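Local coordinates for acyl-CoA dehydrogenase domain protein Tcur3481 (Thermomonospora curvata, PDB 6WY9) that binds a flavin adenine dinucleotide cofactor and probably acts as an acyl-CoA dehydrogenase, at residues B[39-44]-B[116-121]; B[136-139]-B[144-147]; B[165-170]-B[174-179]; B[240-245]-B[313-318]; B[320-323]-B[327-330]. One frame throughout, in Å; residues are numbered along the deposited sequence.

Interaction 1. Residues B[39-44]-B[116-121]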
# COMPACT_ATOMS: atom_id res chain seq x y z
N ILE B 39 8.30 9.18 34.09
CA ILE B 39 7.73 10.51 33.96
C ILE B 39 8.77 11.54 34.40
O ILE B 39 9.31 11.44 35.52
CB ILE B 39 6.46 10.69 34.80
CG1 ILE B 39 5.31 9.77 34.28
CG2 ILE B 39 6.07 12.18 34.80
CD1 ILE B 39 4.01 9.80 35.12
N ASP B 40 8.97 12.57 33.60
CA ASP B 40 9.94 13.60 33.94
C ASP B 40 9.22 14.65 34.76
O ASP B 40 8.50 15.49 34.21
CB ASP B 40 10.57 14.18 32.69
CG ASP B 40 11.68 15.18 32.97
OD1 ASP B 40 11.79 15.71 34.09
OD2 ASP B 40 12.48 15.42 32.02
N GLU B 41 9.45 14.63 36.08
CA GLU B 41 8.76 15.54 36.98
C GLU B 41 9.31 16.95 36.85
O GLU B 41 8.61 17.93 37.18
CB GLU B 41 8.90 15.06 38.42
CG GLU B 41 8.32 13.71 38.69
CD GLU B 41 6.80 13.70 38.61
OE1 GLU B 41 6.16 14.78 38.65
OE2 GLU B 41 6.24 12.59 38.51
N THR B 42 10.57 17.08 36.43
CA THR B 42 11.14 18.40 36.21
C THR B 42 10.48 19.07 35.02
O THR B 42 10.05 20.23 35.10
CB THR B 42 12.66 18.27 36.01
OG1 THR B 42 13.21 17.63 37.17
CG2 THR B 42 13.28 19.69 35.88
N LEU B 43 10.36 18.33 33.93
CA LEU B 43 9.65 18.83 32.75
C LEU B 43 8.20 19.20 33.09
O LEU B 43 7.69 20.23 32.63
CB LEU B 43 9.67 17.77 31.67
CG LEU B 43 8.97 18.13 30.36
CD1 LEU B 43 9.50 19.49 29.83
CD2 LEU B 43 9.14 17.00 29.30
N TRP B 44 7.53 18.38 33.90
CA TRP B 44 6.17 18.68 34.31
C TRP B 44 6.10 20.01 35.05
O TRP B 44 5.20 20.83 34.82
CB TRP B 44 5.63 17.56 35.21
CG TRP B 44 4.16 17.68 35.38
CD1 TRP B 44 3.48 18.22 36.45
CD2 TRP B 44 3.18 17.31 34.41
NE1 TRP B 44 2.12 18.17 36.20
CE2 TRP B 44 1.91 17.62 34.96
CE3 TRP B 44 3.24 16.72 33.13
CZ2 TRP B 44 0.70 17.37 34.27
CZ3 TRP B 44 2.02 16.46 32.44
CH2 TRP B 44 0.78 16.79 33.02
N SER B 116 0.42 20.53 40.55
CA SER B 116 0.43 19.64 41.71
C SER B 116 -0.46 18.41 41.56
O SER B 116 -0.35 17.50 42.39
CB SER B 116 0.01 20.42 42.95
OG SER B 116 -1.22 21.07 42.70
N ARG B 117 -1.34 18.37 40.57
CA ARG B 117 -2.37 17.34 40.44
C ARG B 117 -2.37 16.80 39.02
O ARG B 117 -2.65 17.54 38.08
CB ARG B 117 -3.77 17.89 40.74
CG ARG B 117 -4.88 16.85 40.63
CD ARG B 117 -6.30 17.44 40.78
NE ARG B 117 -6.37 18.47 41.82
CZ ARG B 117 -6.61 18.24 43.11
NH1 ARG B 117 -6.68 19.25 43.95
NH2 ARG B 117 -6.79 17.00 43.55
N ARG B 118 -2.06 15.51 38.88
CA ARG B 118 -2.13 14.85 37.58
C ARG B 118 -3.27 13.85 37.58
O ARG B 118 -3.76 13.42 38.63
CB ARG B 118 -0.82 14.14 37.22
CG ARG B 118 0.40 15.10 37.10
CD ARG B 118 1.53 14.49 36.30
NE ARG B 118 2.03 13.21 36.83
CZ ARG B 118 3.15 13.09 37.53
NH1 ARG B 118 3.89 14.17 37.78
NH2 ARG B 118 3.55 11.90 37.99
N LEU B 119 -3.65 13.45 36.37
CA LEU B 119 -4.77 12.56 36.15
C LEU B 119 -4.36 11.55 35.11
O LEU B 119 -3.34 11.71 34.43
CB LEU B 119 -6.01 13.33 35.67
CG LEU B 119 -6.41 14.42 36.66
CD1 LEU B 119 -7.24 15.45 35.96
CD2 LEU B 119 -7.20 13.71 37.70
N THR B 120 -5.16 10.50 34.97
CA THR B 120 -5.06 9.69 33.76
C THR B 120 -6.46 9.20 33.43
O THR B 120 -7.42 9.45 34.15
CB THR B 120 -4.04 8.54 33.93
OG1 THR B 120 -3.94 7.81 32.70
CG2 THR B 120 -4.45 7.59 35.08
N VAL B 121 -6.56 8.53 32.28
CA VAL B 121 -7.83 8.01 31.80
C VAL B 121 -7.67 6.52 31.54
O VAL B 121 -6.64 6.07 31.01
CB VAL B 121 -8.29 8.75 30.54
CG1 VAL B 121 -8.38 10.22 30.87
CG2 VAL B 121 -7.30 8.52 29.35
O HOH W 1 -0.74 19.07 36.87
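Arg118 reaches from strand 118-122 to Glu41, in the first turn of helix 41-49, and makes a bidentate salt bridge with it. The guanidinium comes end-on: NH1 bonds to Glu41 OE1 at 2.5 Å, near the guanidinium plane, and NH2 bonds to OE2 at 2.8 Å through the syn lone pair of that oxygen. Carboxylate and guanidinium planes are twisted 31° apart, and both bonds are bent. NH2 has a second acceptor in the carbonyl of Thr158, a bond that would further limit rotation of the group.

Apolar groups pack on the arginine as well. Its CD lies over one face of the Trp44 indole, 3.7 Å from the centroid of the six-membered ring, a CH-pi contact, and the bend at chi3 (-58°) turns the chain off the indole toward Glu41. The methyl CG2 of Ile39 lies over one face of the guanidinium, while Ile39 CD1 comes within 3.6 Å of Arg118 NH2.

One water completes the polar links, accepting from Trp44 NE1 at the ring edge and donating to Arg117 O.

Asp40 N-caps the helix, its OD1 receiving a nearly straight bond from Leu43 N at 3.0 Å, and also pairs with Arg28. Together these form a largely buried contact, built round a salt bridge, that joins the N-terminal helical domain to the first strand of the beta domain in the acyl-CoA dehydrogenase fold.

Interaction 2. Residues B[136-139]-B[144-147]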
# COMPACT_ATOMS: atom_id res chain seq x y z
N CYS B 136 -16.41 -3.09 32.08
CA CYS B 136 -16.42 -2.60 33.44
C CYS B 136 -17.82 -2.11 33.80
O CYS B 136 -18.49 -1.46 32.98
CB CYS B 136 -15.38 -1.49 33.60
SG CYS B 136 -15.03 -1.03 35.36
N THR B 137 -18.29 -2.49 34.99
CA THR B 137 -19.67 -2.24 35.42
C THR B 137 -19.73 -1.09 36.42
O THR B 137 -18.81 -0.90 37.22
CB THR B 137 -20.25 -3.49 36.07
OG1 THR B 137 -20.14 -4.57 35.15
CG2 THR B 137 -21.71 -3.28 36.39
N ALA B 138 -20.83 -0.33 36.37
CA ALA B 138 -21.09 0.74 37.33
C ALA B 138 -22.43 0.47 38.01
O ALA B 138 -23.44 0.33 37.31
CB ALA B 138 -21.07 2.11 36.64
N VAL B 139 -22.44 0.38 39.33
CA VAL B 139 -23.64 0.09 40.12
C VAL B 139 -24.00 1.34 40.92
O VAL B 139 -23.11 1.96 41.52
CB VAL B 139 -23.42 -1.11 41.06
CG1 VAL B 139 -24.65 -1.38 41.92
CG2 VAL B 139 -23.08 -2.35 40.25
N GLY B 144 -23.85 8.08 44.53
CA GLY B 144 -22.60 7.70 43.91
C GLY B 144 -22.70 6.39 43.15
O GLY B 144 -23.80 5.92 42.82
N TRP B 145 -21.55 5.79 42.90
CA TRP B 145 -21.47 4.58 42.10
C TRP B 145 -20.39 3.68 42.67
O TRP B 145 -19.44 4.16 43.29
CB TRP B 145 -21.15 4.90 40.62
CG TRP B 145 -22.19 5.75 39.98
CD1 TRP B 145 -22.33 7.09 40.09
CD2 TRP B 145 -23.26 5.30 39.15
NE1 TRP B 145 -23.42 7.51 39.38
CE2 TRP B 145 -24.01 6.43 38.79
CE3 TRP B 145 -23.65 4.04 38.68
CZ2 TRP B 145 -25.14 6.35 37.98
CZ3 TRP B 145 -24.77 3.96 37.87
CH2 TRP B 145 -25.51 5.11 37.53
N ARG B 146 -20.53 2.38 42.43
CA ARG B 146 -19.43 1.46 42.63
C ARG B 146 -19.14 0.71 41.34
O ARG B 146 -20.06 0.23 40.67
CB ARG B 146 -19.73 0.50 43.78
CG ARG B 146 -19.85 1.23 45.07
CD ARG B 146 -19.92 0.31 46.24
NE ARG B 146 -20.06 1.05 47.49
CZ ARG B 146 -19.04 1.51 48.20
NH1 ARG B 146 -19.26 2.18 49.34
NH2 ARG B 146 -17.81 1.30 47.80
N LEU B 147 -17.85 0.65 40.99
CA LEU B 147 -17.32 0.10 39.75
C LEU B 147 -16.61 -1.22 40.02
O LEU B 147 -15.79 -1.32 40.94
CB LEU B 147 -16.30 1.06 39.10
CG LEU B 147 -16.68 2.54 38.96
CD1 LEU B 147 -15.60 3.35 38.25
CD2 LEU B 147 -18.03 2.69 38.25
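Leu147 packs against Ala138 across an antiparallel pair of strands, and its side chain can be followed outward. Leu147 CB lies 3.7 Å from Thr137 O and, more loosely, near Cys136 SG. With CG anti to the carbonyl carbon (chi1 -48°), the chain leans toward the partner strand, and Leu147 CD2 ends 3.5 Å from Ala138 CB, a tight carbon contact. The same Ala138 methyl, CB, meets Trp145 CE3 at 3.8 Å, so it touches both the leucine and the indole.

The backbone sets this register. Ala138 and Leu147 form a non-hydrogen-bonded pair, whereas Val139 and Arg146 form a hydrogen-bonded one, Val139 N giving to Arg146 O at 2.7 Å and Arg146 N to Val139 O at 2.8 Å. Arg146 and Val139 start out on the other face of the sheet, and the arginine runs off to a salt bridge from NE to Asp141.

In this hairpin of strands 137-141 and 144-154, the Ala138-Leu147 face packs on Phe176 of strand 172-179 and Ala167 of strand 160-169, with Leu203 of strand 197-203 also touching Leu147.

Interaction 3. Residues B[165-170]-B[174-179]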
# COMPACT_ATOMS: atom_id res chain seq x y z
N VAL B 165 -12.59 6.73 34.52
CA VAL B 165 -12.76 5.31 34.20
C VAL B 165 -14.08 5.14 33.45
O VAL B 165 -15.12 5.53 33.97
CB VAL B 165 -12.79 4.46 35.49
CG1 VAL B 165 -13.11 2.96 35.17
CG2 VAL B 165 -11.51 4.63 36.30
N SER B 166 -14.03 4.52 32.26
CA SER B 166 -15.26 4.24 31.54
C SER B 166 -15.87 2.92 32.04
O SER B 166 -15.14 1.95 32.33
CB SER B 166 -14.98 4.21 30.01
OG SER B 166 -14.23 3.07 29.64
N ALA B 167 -17.19 2.91 32.20
CA ALA B 167 -17.95 1.76 32.71
C ALA B 167 -19.39 1.83 32.22
O ALA B 167 -19.89 2.90 31.86
CB ALA B 167 -17.92 1.71 34.25
N THR B 168 -20.05 0.68 32.20
CA THR B 168 -21.46 0.62 31.80
C THR B 168 -22.35 0.49 33.04
O THR B 168 -22.19 -0.45 33.84
CB THR B 168 -21.69 -0.53 30.81
OG1 THR B 168 -20.93 -0.25 29.61
CG2 THR B 168 -23.21 -0.73 30.45
N GLY B 169 -23.23 1.48 33.22
CA GLY B 169 -24.21 1.45 34.28
C GLY B 169 -25.56 0.95 33.79
O GLY B 169 -25.67 0.42 32.68
N PRO B 170 -26.60 1.09 34.62
CA PRO B 170 -27.95 0.69 34.17
C PRO B 170 -28.46 1.46 32.97
O PRO B 170 -29.30 0.95 32.23
CB PRO B 170 -28.84 0.95 35.40
CG PRO B 170 -27.91 1.08 36.54
CD PRO B 170 -26.57 1.49 36.03
N GLY B 174 -20.74 5.05 30.58
CA GLY B 174 -20.50 6.37 31.12
C GLY B 174 -19.04 6.59 31.50
O GLY B 174 -18.18 5.73 31.32
N LEU B 175 -18.77 7.77 32.05
CA LEU B 175 -17.42 8.11 32.48
C LEU B 175 -17.50 8.56 33.94
O LEU B 175 -18.36 9.38 34.31
CB LEU B 175 -16.79 9.18 31.55
CG LEU B 175 -15.27 9.39 31.59
CD1 LEU B 175 -14.54 8.11 31.21
CD2 LEU B 175 -14.85 10.53 30.65
N PHE B 176 -16.61 8.01 34.78
CA PHE B 176 -16.68 8.18 36.23
C PHE B 176 -15.32 8.56 36.78
O PHE B 176 -14.31 7.97 36.39
CB PHE B 176 -17.13 6.89 36.92
CG PHE B 176 -18.42 6.34 36.40
CD1 PHE B 176 -18.47 5.63 35.19
CD2 PHE B 176 -19.59 6.51 37.13
CE1 PHE B 176 -19.69 5.12 34.73
CE2 PHE B 176 -20.79 6.02 36.70
CZ PHE B 176 -20.85 5.31 35.50
N LEU B 177 -15.31 9.51 37.71
CA LEU B 177 -14.09 9.95 38.37
C LEU B 177 -13.79 9.08 39.59
O LEU B 177 -14.66 8.84 40.44
CB LEU B 177 -14.19 11.41 38.79
CG LEU B 177 -12.87 12.02 39.28
CD1 LEU B 177 -12.74 13.45 38.78
CD2 LEU B 177 -12.82 11.98 40.80
N VAL B 178 -12.54 8.64 39.69
CA VAL B 178 -12.11 7.77 40.79
C VAL B 178 -10.85 8.34 41.41
O VAL B 178 -9.92 8.74 40.69
CB VAL B 178 -11.88 6.34 40.28
CG1 VAL B 178 -11.28 5.51 41.37
CG2 VAL B 178 -13.19 5.74 39.80
N ASP B 179 -10.78 8.33 42.74
CA ASP B 179 -9.54 8.71 43.41
C ASP B 179 -8.56 7.55 43.35
O ASP B 179 -8.95 6.38 43.42
CB ASP B 179 -9.82 9.15 44.85
CG ASP B 179 -10.60 10.46 44.90
OD1 ASP B 179 -10.43 11.28 43.97
OD2 ASP B 179 -11.40 10.65 45.82
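This contact is a beta hairpin, the antiparallel pairing of strands 160-169 and 172-179 within the mixed sheet of the acyl-CoA dehydrogenase beta domain, and it is largely buried. Two hydrogen-bonded pairs, Val165 with Phe176 and Ala167 with Gly174, flank the non-hydrogen-bonded pair of Ser166 and Leu175. Both hydrogen-bonded pairs are closed in both directions; Val165 N to Phe176 O, at 2.8 Å and 169°, is the straightest of the four bonds. Between them Ser166 CA makes a CA-H...O contact with Gly174 O.

The two faces of the hairpin carry different packing. On the Val165-Ala167 side, the Phe176 ring leans toward strand 160-169, edge first, because its CG is anti to the carbonyl carbon (chi1 -55°). Phe176 CE1 comes 3.9 Å from Ala167 CB, and the carbonyl oxygens of Val165 and Ala167 lie at the ring edge, in its plane. Trp145 meets this phenyl edge-to-face. Val165 also touches Val178, their CG2 methyls 4.0 Å apart. On the Ser166-Leu175 side, Leu175 CD1 turns back against the strand backbone, 3.7 Å from Val165 C, while Leu175 itself also touches Ala215 and Thr219 of helix 215-248.

Near the turn, Gly174 N reaches Ala167 O at 2.6 Å, the donor nearly along the C=O axis.

Interaction 4. Residues B[240-245]-B[313-318]. With FDA (dihydroflavine-adenine dinucleotide), chain C.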
# COMPACT_ATOMS: atom_id res chain seq x y z
N HIS B 240 12.09 14.81 10.19
CA HIS B 240 13.14 15.81 10.25
C HIS B 240 14.49 15.16 10.55
O HIS B 240 15.48 15.44 9.87
CB HIS B 240 12.80 16.89 11.29
CG HIS B 240 13.84 17.98 11.37
ND1 HIS B 240 13.95 18.98 10.43
CD2 HIS B 240 14.83 18.20 12.26
CE1 HIS B 240 14.96 19.77 10.74
NE2 HIS B 240 15.51 19.32 11.85
N ILE B 241 14.54 14.27 11.54
CA ILE B 241 15.81 13.64 11.91
C ILE B 241 16.36 12.82 10.75
O ILE B 241 17.56 12.82 10.46
CB ILE B 241 15.61 12.74 13.16
CG1 ILE B 241 15.44 13.58 14.43
CG2 ILE B 241 16.81 11.71 13.31
CD1 ILE B 241 14.72 12.74 15.52
N THR B 242 15.46 12.10 10.08
CA THR B 242 15.84 11.21 8.99
C THR B 242 16.36 11.99 7.78
O THR B 242 17.37 11.62 7.17
CB THR B 242 14.62 10.35 8.62
OG1 THR B 242 14.23 9.61 9.78
CG2 THR B 242 15.01 9.35 7.51
N ALA B 243 15.67 13.10 7.44
CA ALA B 243 16.12 13.99 6.37
C ALA B 243 17.54 14.50 6.64
O ALA B 243 18.40 14.50 5.74
CB ALA B 243 15.15 15.17 6.23
N SER B 244 17.79 14.99 7.86
CA SER B 244 19.13 15.46 8.21
C SER B 244 20.15 14.34 8.09
O SER B 244 21.28 14.56 7.63
CB SER B 244 19.16 16.02 9.66
OG SER B 244 18.29 17.13 9.81
N TYR B 245 19.83 13.16 8.62
CA TYR B 245 20.78 12.05 8.58
C TYR B 245 21.12 11.67 7.13
O TYR B 245 22.30 11.45 6.80
CB TYR B 245 20.20 10.82 9.33
CG TYR B 245 21.15 9.64 9.32
CD1 TYR B 245 22.25 9.64 10.14
CD2 TYR B 245 20.94 8.54 8.47
CE1 TYR B 245 23.16 8.57 10.15
CE2 TYR B 245 21.85 7.45 8.47
CZ TYR B 245 22.95 7.48 9.29
OH TYR B 245 23.86 6.44 9.32
N HIS B 313 7.84 3.59 10.34
CA HIS B 313 8.49 2.44 9.69
C HIS B 313 9.46 2.89 8.59
O HIS B 313 10.55 2.31 8.42
CB HIS B 313 7.44 1.49 9.10
CG HIS B 313 6.95 0.46 10.09
ND1 HIS B 313 7.63 -0.71 10.34
CD2 HIS B 313 5.89 0.48 10.94
CE1 HIS B 313 6.97 -1.42 11.25
NE2 HIS B 313 5.90 -0.73 11.61
N ARG B 314 9.06 3.88 7.78
CA ARG B 314 9.98 4.31 6.73
C ARG B 314 11.23 4.95 7.35
O ARG B 314 12.34 4.72 6.87
CB ARG B 314 9.31 5.30 5.75
CG ARG B 314 8.17 4.70 4.91
CD ARG B 314 7.87 5.52 3.63
NE ARG B 314 6.52 5.22 3.13
CZ ARG B 314 5.44 5.80 3.60
NH1 ARG B 314 5.58 6.71 4.56
NH2 ARG B 314 4.23 5.50 3.10
N THR B 315 11.07 5.73 8.42
CA THR B 315 12.26 6.40 8.96
C THR B 315 13.17 5.39 9.67
O THR B 315 14.39 5.59 9.71
CB THR B 315 11.87 7.58 9.89
OG1 THR B 315 11.01 7.14 10.94
CG2 THR B 315 11.16 8.75 9.09
N GLN B 316 12.63 4.27 10.19
CA GLN B 316 13.53 3.20 10.63
C GLN B 316 14.31 2.62 9.46
O GLN B 316 15.54 2.50 9.50
CB GLN B 316 12.76 2.07 11.31
CG GLN B 316 12.31 2.34 12.73
CD GLN B 316 13.42 2.84 13.63
OE1 GLN B 316 13.30 3.94 14.17
NE2 GLN B 316 14.50 2.03 13.83
N HIS B 317 13.60 2.24 8.41
CA HIS B 317 14.25 1.57 7.31
C HIS B 317 15.36 2.44 6.71
O HIS B 317 16.47 1.94 6.42
CB HIS B 317 13.20 1.19 6.25
CG HIS B 317 13.84 0.55 5.06
ND1 HIS B 317 14.34 -0.74 5.11
CD2 HIS B 317 14.19 1.04 3.84
CE1 HIS B 317 14.92 -1.03 3.96
NE2 HIS B 317 14.86 0.04 3.18
N LEU B 318 15.07 3.73 6.48
CA LEU B 318 16.02 4.66 5.83
C LEU B 318 17.31 4.86 6.63
O LEU B 318 18.31 5.33 6.08
CB LEU B 318 15.31 6.00 5.60
CG LEU B 318 14.24 5.88 4.50
CD1 LEU B 318 13.37 7.17 4.36
CD2 LEU B 318 14.97 5.59 3.17
PA FDA C . 23.28 2.34 4.95
O1A FDA C . 23.59 3.67 5.55
O2A FDA C . 24.23 1.75 3.88
O5B FDA C . 21.82 2.47 4.11
C5B FDA C . 20.85 2.93 5.02
C4B FDA C . 19.51 2.95 4.26
O4B FDA C . 19.77 3.75 3.01
C3B FDA C . 19.12 1.59 3.69
O3B FDA C . 18.35 0.85 4.57
C2B FDA C . 18.23 1.99 2.53
O2B FDA C . 16.92 2.55 2.93
C1B FDA C . 18.99 3.20 1.90
N9A FDA C . 19.86 2.86 0.77
C8A FDA C . 21.20 2.42 0.78
N7A FDA C . 21.69 2.26 -0.44
C5A FDA C . 20.66 2.60 -1.29
C6A FDA C . 20.57 2.60 -2.69
N6A FDA C . 21.62 2.25 -3.46
N1A FDA C . 19.43 2.97 -3.31
C2A FDA C . 18.41 3.31 -2.46
N3A FDA C . 18.33 3.35 -1.11
C4A FDA C . 19.50 2.99 -0.55
N1 FDA C . 26.75 -6.78 9.44
C2 FDA C . 27.88 -7.63 9.51
O2 FDA C . 28.90 -7.36 8.84
N3 FDA C . 27.76 -8.73 10.34
C4 FDA C . 26.62 -9.05 11.11
O4 FDA C . 26.62 -10.03 11.83
C4X FDA C . 25.52 -8.13 10.98
N5 FDA C . 24.35 -8.36 11.72
C5X FDA C . 23.54 -7.29 11.99
C6 FDA C . 22.65 -7.34 12.99
C7 FDA C . 21.84 -6.20 13.25
C7M FDA C . 20.92 -6.28 14.33
C8 FDA C . 21.91 -5.08 12.51
C8M FDA C . 21.07 -3.90 12.77
C9 FDA C . 22.81 -5.05 11.45
C9A FDA C . 23.62 -6.14 11.21
N10 FDA C . 24.53 -6.13 10.14
C10 FDA C . 25.60 -7.03 10.20
C1' FDA C . 24.71 -4.86 9.37
C2' FDA C . 23.84 -4.84 8.08
O2' FDA C . 24.35 -5.68 7.15
C3' FDA C . 23.89 -3.31 7.63
O3' FDA C . 23.15 -2.50 8.52
C4' FDA C . 23.39 -3.16 6.20
O4' FDA C . 24.34 -3.73 5.37
C5' FDA C . 23.12 -1.65 5.93
O5' FDA C . 24.33 -0.97 6.05
P FDA C . 24.09 0.42 6.87
O1P FDA C . 23.51 0.02 8.14
O2P FDA C . 25.41 1.18 6.84
O3P FDA C . 22.92 1.31 6.10
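The mainly helical C-terminal domain of the acyl-CoA dehydrogenase family supplies this contact: helix 215-248 packs on helix 295-319 beside the cofactor. Thr242 carries it. Its OG1 lies 3.1 Å from Thr315 CB and 3.3 Å from Thr315 CG2, with no hydrogen bond between the two side chains, which cross at about a right angle. The hydroxyl is instead bonded to the carbonyl of Ala238, one turn back in its own helix. With CG2 anti to the backbone N (chi1 -60° for OG1), the methyl of Thr242 is directed at Leu318, this CG2 coming 3.9 Å from Leu318 CB. The helices approach closely here, Thr242 CA and Thr315 CA being 6.0 Å apart.

The last turn of helix 295-319 also meets the dihydroflavine-adenine dinucleotide. The ribose hydroxyl O3B donates to His317 O at 2.9 Å, and the same oxygen lies over one face of the imidazole, offset toward its rim. Leu318 CD2 comes 3.6 Å from O2B. Both imidazole nitrogens of His317 are hydrogen-bonded to side chains of a neighbouring subunit, so the adenosine end of the cofactor lies by a subunit interface. Ile330 of helix 330-340 touches Thr242, and on the cofactor side Gln265 of helix 260-288 packs on His317 and Leu318.

Interaction 5. Residues B[320-323]-B[327-330]. With FDA (dihydroflavine-adenine dinucleotide), chain C.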
# COMPACT_ATOMS: atom_id res chain seq x y z
N GLY B 320 18.87 2.33 8.27
CA GLY B 320 19.79 1.17 8.32
C GLY B 320 20.14 0.86 9.77
O GLY B 320 19.41 1.22 10.70
N GLY B 321 21.31 0.23 9.97
CA GLY B 321 21.61 -0.34 11.28
C GLY B 321 21.57 0.67 12.42
O GLY B 321 21.10 0.36 13.52
N ILE B 322 22.12 1.88 12.20
CA ILE B 322 22.18 2.84 13.30
C ILE B 322 20.78 3.17 13.82
O ILE B 322 20.61 3.53 14.99
CB ILE B 322 22.94 4.15 12.90
CG1 ILE B 322 23.23 4.98 14.15
CG2 ILE B 322 22.07 5.03 11.96
CD1 ILE B 322 24.15 6.21 13.87
N GLY B 323 19.75 2.99 13.00
CA GLY B 323 18.40 3.30 13.46
C GLY B 323 17.91 2.38 14.57
O GLY B 323 17.04 2.75 15.36
N ASP B 327 21.22 4.07 21.42
CA ASP B 327 21.91 5.32 21.74
C ASP B 327 21.72 6.39 20.68
O ASP B 327 22.29 7.48 20.82
CB ASP B 327 23.39 5.05 22.00
CG ASP B 327 23.60 4.38 23.35
OD1 ASP B 327 24.44 3.46 23.46
OD2 ASP B 327 22.85 4.73 24.30
N TYR B 328 20.92 6.12 19.65
CA TYR B 328 20.62 7.03 18.57
C TYR B 328 19.12 7.35 18.65
O TYR B 328 18.37 6.53 19.17
CB TYR B 328 21.00 6.39 17.21
CG TYR B 328 20.72 7.27 15.99
CD1 TYR B 328 21.65 8.25 15.58
CD2 TYR B 328 19.50 7.16 15.30
CE1 TYR B 328 21.39 9.08 14.48
CE2 TYR B 328 19.20 7.96 14.21
CZ TYR B 328 20.15 8.93 13.80
OH TYR B 328 19.88 9.75 12.72
N PRO B 329 18.66 8.55 18.22
CA PRO B 329 17.33 8.98 18.66
C PRO B 329 16.15 8.32 17.98
O PRO B 329 15.07 8.26 18.58
CB PRO B 329 17.33 10.49 18.38
CG PRO B 329 18.50 10.73 17.45
CD PRO B 329 19.51 9.69 17.83
N ILE B 330 16.31 7.87 16.73
CA ILE B 330 15.12 7.66 15.91
C ILE B 330 14.26 6.52 16.48
O ILE B 330 13.04 6.54 16.33
CB ILE B 330 15.49 7.40 14.43
CG1 ILE B 330 14.23 7.50 13.53
CG2 ILE B 330 16.18 6.01 14.27
CD1 ILE B 330 13.67 8.98 13.38
PA FDA C . 23.28 2.34 4.95
O1A FDA C . 23.59 3.67 5.55
O2A FDA C . 24.23 1.75 3.88
O5B FDA C . 21.82 2.47 4.11
C5B FDA C . 20.85 2.93 5.02
C4B FDA C . 19.51 2.95 4.26
O4B FDA C . 19.77 3.75 3.01
C3B FDA C . 19.12 1.59 3.69
O3B FDA C . 18.35 0.85 4.57
C2B FDA C . 18.23 1.99 2.53
O2B FDA C . 16.92 2.55 2.93
C1B FDA C . 18.99 3.20 1.90
N9A FDA C . 19.86 2.86 0.77
C8A FDA C . 21.20 2.42 0.78
N7A FDA C . 21.69 2.26 -0.44
C5A FDA C . 20.66 2.60 -1.29
C6A FDA C . 20.57 2.60 -2.69
N6A FDA C . 21.62 2.25 -3.46
N1A FDA C . 19.43 2.97 -3.31
C2A FDA C . 18.41 3.31 -2.46
N3A FDA C . 18.33 3.35 -1.11
C4A FDA C . 19.50 2.99 -0.55
N1 FDA C . 26.75 -6.78 9.44
C2 FDA C . 27.88 -7.63 9.51
O2 FDA C . 28.90 -7.36 8.84
N3 FDA C . 27.76 -8.73 10.34
C4 FDA C . 26.62 -9.05 11.11
O4 FDA C . 26.62 -10.03 11.83
C4X FDA C . 25.52 -8.13 10.98
N5 FDA C . 24.35 -8.36 11.72
C5X FDA C . 23.54 -7.29 11.99
C6 FDA C . 22.65 -7.34 12.99
C7 FDA C . 21.84 -6.20 13.25
C7M FDA C . 20.92 -6.28 14.33
C8 FDA C . 21.91 -5.08 12.51
C8M FDA C . 21.07 -3.90 12.77
C9 FDA C . 22.81 -5.05 11.45
C9A FDA C . 23.62 -6.14 11.21
N10 FDA C . 24.53 -6.13 10.14
C10 FDA C . 25.60 -7.03 10.20
C1' FDA C . 24.71 -4.86 9.37
C2' FDA C . 23.84 -4.84 8.08
O2' FDA C . 24.35 -5.68 7.15
C3' FDA C . 23.89 -3.31 7.63
O3' FDA C . 23.15 -2.50 8.52
C4' FDA C . 23.39 -3.16 6.20
O4' FDA C . 24.34 -3.73 5.37
C5' FDA C . 23.12 -1.65 5.93
O5' FDA C . 24.33 -0.97 6.05
P FDA C . 24.09 0.42 6.87
O1P FDA C . 23.51 0.02 8.14
O2P FDA C . 25.41 1.18 6.84
O3P FDA C . 22.92 1.31 6.10
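Ile322 and Tyr328 form the close-packed part of this contact, their side chains crossing at about a right angle. The isoleucine chain extends with CG1 anti to the backbone N (chi1 -168°), which lays it against the ring: Ile322 CD1 is 3.7 Å from Tyr328 CD1, and CG1 makes an off-centre CH-pi contact, 4.3 Å from the ring centroid. Tyr328 CB also rests on Ile322 O at 3.6 Å. A second close point lies deeper, where the methyl CG2 of Ile330 touches Gly323 at its O (3.5 Å) and CA; that buried carbonyl is bonded to Gln316 NE2. Packing alone, without a hydrogen bond, joins the two segments, while the phenol hydroxyl of Tyr328 ties the ring to His319 of helix 295-319.

The outer side is looser. Ile322 and Tyr328 remain partly exposed, and the carboxylate of exposed Asp327 leads off from the contact to a salt bridge with Arg30.

At the other end, Gly320 leaves helix 295-319 with positive phi, close beside the pyrophosphate, and Gly321 N donates to the phosphate oxygen O1P at 2.9 Å and 166°. This is a glycine-rich turn after a helix, holding the pyrophosphate of the flavin cofactor by a backbone amide, part of the FAD site.

How the interactions relate
Along the chain the five contacts follow in series; interactions 2 and 3 lie at one end of the subunit, 4 and 5 at the other, and interaction 1 between them. Interactions 2 and 3 touch, their centres about 6 Å apart: strand 137-141 bonds to strand 160-169 through Cys136 and Ala138 with Thr168, so the two hairpins build one part of the sheet. Interaction 1 reaches that sheet through strand 118-122, a neighbour of 160-169, with its centre about 22 Å from that of interaction 3. Interactions 4 and 5, with centres about 9 Å apart, share the C-terminal helical domain, and both touch the cofactor; Gln316 links them. Centres of interactions 2 and 4 lie about 47 Å apart, so these two parts of the subunit are far apart.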